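PDB 2ZZI: metallo-beta-lactamase superfamily protein, which probably acts as a metal-dependent hydrolase of the metallo-beta-lactamase superfamily, carrying a two-metal site that is here occupied by iron. Local coordinates for residues L52-F57 against P127-F132. Numbering follows the deposited sequence.
With FE (Fe (III) ion), chain C.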
ATOM      1  N   LEU A  52      -3.638   2.029  -3.914  1.00 41.88           N
ATOM      2  CA  LEU A  52      -3.784   1.613  -2.531  1.00 40.51           C
ATOM      3  C   LEU A  52      -3.597   0.112  -2.401  1.00 39.52           C
ATOM      4  O   LEU A  52      -4.280  -0.660  -3.066  1.00 41.61           O
ATOM      5  CB  LEU A  52      -5.162   2.014  -2.018  1.00 40.95           C
ATOM      6  CG  LEU A  52      -5.485   3.493  -2.224  1.00 39.94           C
ATOM      7  CD1 LEU A  52      -6.849   3.833  -1.654  1.00 38.03           C
ATOM      8  CD2 LEU A  52      -4.401   4.339  -1.581  1.00 42.38           C
ATOM      9  N   THR A  53      -2.665  -0.297  -1.547  1.00 40.81           N
ATOM     10  CA  THR A  53      -2.415  -1.715  -1.312  1.00 40.39           C
ATOM     11  C   THR A  53      -3.548  -2.310  -0.491  1.00 40.65           C
ATOM     12  O   THR A  53      -3.937  -3.457  -0.699  1.00 43.39           O
ATOM     13  CB  THR A  53      -1.086  -1.946  -0.583  1.00 38.94           C
ATOM     14  OG1 THR A  53      -1.049  -1.142   0.599  1.00 41.24           O
ATOM     15  CG2 THR A  53       0.074  -1.572  -1.466  1.00 36.04           C
ATOM     16  N   HIS A  54      -4.063  -1.520   0.448  1.00 39.99           N
ATOM     17  CA  HIS A  54      -5.279  -1.859   1.187  1.00 42.00           C
ATOM     18  C   HIS A  54      -5.906  -0.589   1.752  1.00 41.34           C
ATOM     19  O   HIS A  54      -5.335   0.488   1.630  1.00 41.41           O
ATOM     20  CB  HIS A  54      -5.030  -2.918   2.275  1.00 40.70           C
ATOM     21  CG  HIS A  54      -4.046  -2.507   3.327  1.00 40.39           C
ATOM     22  ND1 HIS A  54      -2.701  -2.353   3.071  1.00 40.35           N
ATOM     23  CD2 HIS A  54      -4.209  -2.253   4.647  1.00 41.71           C
ATOM     24  CE1 HIS A  54      -2.080  -2.004   4.184  1.00 38.68           C
ATOM     25  NE2 HIS A  54      -2.973  -1.939   5.155  1.00 39.67           N
ATOM     26  N   ALA A  55      -7.081  -0.704   2.358  1.00 40.89           N
ATOM     27  CA  ALA A  55      -7.862   0.485   2.685  1.00 41.64           C
ATOM     28  C   ALA A  55      -7.799   0.857   4.156  1.00 42.67           C
ATOM     29  O   ALA A  55      -8.704   1.521   4.674  1.00 42.54           O
ATOM     30  CB  ALA A  55      -9.312   0.305   2.248  1.00 41.88           C
ATOM     31  N   HIS A  56      -6.737   0.432   4.830  1.00 41.92           N
ATOM     32  CA  HIS A  56      -6.583   0.741   6.245  1.00 42.39           C
ATOM     33  C   HIS A  56      -6.315   2.231   6.400  1.00 41.25           C
ATOM     34  O   HIS A  56      -5.592   2.819   5.603  1.00 41.32           O
ATOM     35  CB  HIS A  56      -5.470  -0.107   6.871  1.00 41.10           C
ATOM     36  CG  HIS A  56      -5.896  -1.504   7.210  1.00 42.49           C
ATOM     37  ND1 HIS A  56      -5.195  -2.306   8.085  1.00 43.73           N
ATOM     38  CD2 HIS A  56      -6.964  -2.233   6.806  1.00 43.45           C
ATOM     39  CE1 HIS A  56      -5.806  -3.473   8.195  1.00 39.18           C
ATOM     40  NE2 HIS A  56      -6.883  -3.454   7.430  1.00 41.32           N
ATOM     41  N   PHE A  57      -6.918   2.837   7.418  1.00 42.35           N
ATOM     42  CA  PHE A  57      -6.878   4.289   7.590  1.00 42.57           C
ATOM     43  C   PHE A  57      -5.464   4.881   7.521  1.00 43.01           C
ATOM     44  O   PHE A  57      -5.268   5.969   6.975  1.00 40.58           O
ATOM     45  CB  PHE A  57      -7.559   4.695   8.902  1.00 42.67           C
ATOM     46  CG  PHE A  57      -6.696   4.504  10.117  1.00 42.63           C
ATOM     47  CD1 PHE A  57      -6.867   3.404  10.936  1.00 41.73           C
ATOM     48  CD2 PHE A  57      -5.711   5.428  10.440  1.00 40.94           C
ATOM     49  CE1 PHE A  57      -6.072   3.221  12.052  1.00 39.90           C
ATOM     50  CE2 PHE A  57      -4.913   5.252  11.558  1.00 41.18           C
ATOM     51  CZ  PHE A  57      -5.095   4.147  12.364  1.00 41.58           C
ATOM     52  N   PRO A 127      -9.316  -7.988   3.303  1.00 42.01           N
ATOM     53  CA  PRO A 127     -10.014  -8.707   2.241  1.00 39.12           C
ATOM     54  C   PRO A 127      -9.595  -8.277   0.845  1.00 40.91           C
ATOM     55  O   PRO A 127      -9.621  -9.082  -0.080  1.00 44.21           O
ATOM     56  CB  PRO A 127     -11.479  -8.334   2.471  1.00 38.61           C
ATOM     57  CG  PRO A 127     -11.549  -7.867   3.878  1.00 40.96           C
ATOM     58  CD  PRO A 127     -10.240  -7.219   4.151  1.00 40.91           C
ATOM     59  N   GLY A 128      -9.220  -7.014   0.690  1.00 42.79           N
ATOM     60  CA  GLY A 128      -8.839  -6.494  -0.620  1.00 42.16           C
ATOM     61  C   GLY A 128      -7.385  -6.075  -0.714  1.00 41.27           C
ATOM     62  O   GLY A 128      -7.042  -5.167  -1.463  1.00 42.86           O
ATOM     63  N   HIS A 129      -6.526  -6.743   0.043  1.00 42.09           N
ATOM     64  CA  HIS A 129      -5.116  -6.398   0.086  1.00 41.46           C
ATOM     65  C   HIS A 129      -4.403  -6.922  -1.151  1.00 42.71           C
ATOM     66  O   HIS A 129      -4.523  -8.098  -1.497  1.00 44.39           O
ATOM     67  CB  HIS A 129      -4.472  -6.976   1.345  1.00 41.60           C
ATOM     68  CG  HIS A 129      -3.139  -6.384   1.669  1.00 41.31           C
ATOM     69  ND1 HIS A 129      -1.994  -6.703   0.972  1.00 41.41           N
ATOM     70  CD2 HIS A 129      -2.766  -5.497   2.620  1.00 39.41           C
ATOM     71  CE1 HIS A 129      -0.973  -6.036   1.479  1.00 41.30           C
ATOM     72  NE2 HIS A 129      -1.415  -5.298   2.480  1.00 38.70           N
ATOM     73  N   VAL A 130      -3.660  -6.041  -1.814  1.00 42.32           N
ATOM     74  CA  VAL A 130      -2.920  -6.415  -3.014  1.00 41.42           C
ATOM     75  C   VAL A 130      -1.434  -6.118  -2.862  1.00 40.33           C
ATOM     76  O   VAL A 130      -1.004  -5.507  -1.883  1.00 39.90           O
ATOM     77  CB  VAL A 130      -3.441  -5.668  -4.260  1.00 40.94           C
ATOM     78  CG1 VAL A 130      -4.956  -5.820  -4.386  1.00 40.85           C
ATOM     79  CG2 VAL A 130      -3.050  -4.195  -4.194  1.00 43.36           C
ATOM     80  N   ALA A 131      -0.654  -6.566  -3.836  1.00 38.90           N
ATOM     81  CA  ALA A 131       0.750  -6.205  -3.914  1.00 41.08           C
ATOM     82  C   ALA A 131       1.056  -5.699  -5.324  1.00 41.84           C
ATOM     83  O   ALA A 131       0.506  -6.202  -6.307  1.00 42.20           O
ATOM     84  CB  ALA A 131       1.628  -7.393  -3.558  1.00 40.37           C
ATOM     85  N   PHE A 132       1.918  -4.694  -5.420  1.00 42.21           N
ATOM     86  CA  PHE A 132       2.303  -4.146  -6.715  1.00 38.60           C
ATOM     87  C   PHE A 132       3.688  -4.640  -7.101  1.00 37.93           C
ATOM     88  O   PHE A 132       4.686  -4.210  -6.541  1.00 42.24           O
ATOM     89  CB  PHE A 132       2.251  -2.618  -6.678  1.00 37.33           C
ATOM     90  CG  PHE A 132       0.894  -2.074  -6.331  1.00 38.66           C
ATOM     91  CD1 PHE A 132      -0.151  -2.151  -7.237  1.00 39.97           C
ATOM     92  CD2 PHE A 132       0.655  -1.496  -5.096  1.00 40.22           C
ATOM     93  CE1 PHE A 132      -1.407  -1.662  -6.916  1.00 42.01           C
ATOM     94  CE2 PHE A 132      -0.603  -0.999  -4.771  1.00 40.04           C
ATOM     95  CZ  PHE A 132      -1.633  -1.083  -5.681  1.00 40.48           C
TER
HETATM   96 FE    FE C 208      -2.796  -2.322   7.372  1.00 36.08          FE
HETATM   97  O   HOH W   1      -2.845  -1.064   8.479  1.00 19.96           O
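Thr53 meets His129 and Phe132, and these three residues bury the most surface in this contact. It joins the two halves of the metallo-beta-lactamase fold beside the metal site. Residues 52-57 span the HxHxDH motif's start, in the loop between strand 50-51 of one sheet and helix 57-60. Residues 127-132 lead into strand 130-134 of the other sheet.

One backbone hydrogen bond crosses between them. Val130 N donates it to Thr53 O at 2.8 Å, and the bond is nearly straight. His129 CA also points its hydrogen at Thr53 O, a CA-H...O contact of 3.3 Å. The same oxygen sits over one face of the His129 ring, offset toward the rim.

The threonine side chain splits its two branches. CG2 packs obliquely against the Phe132 ring, meeting CE2 at 3.4 Å. Leu52 O lies at the edge of that ring, 3.7 Å from Phe132 CZ. OG1 has its main polar partner in Asp28, and it also accepts a bent bond from His54 ND1. With CG of His54 between the backbone N and the carbonyl carbon (chi1 61°), ND1 faces that hydroxyl, which lies 26° out of the ring plane.

The His54 and His129 side chains run side by side and point the same way. Their rings are near parallel but slid apart, with hardly any overlap, centroids 4.5 Å apart and planes at 27°. The other ring nitrogen of His54 binds iron, so one imidazole is held at both nitrogens, and Thr53 is a second-shell residue of the site.

His56, His125 and Asp144 also bind this iron. His54 NE2 reaches the metal at 2.3 Å, while His56 uses ND1 instead, at 2.5 Å.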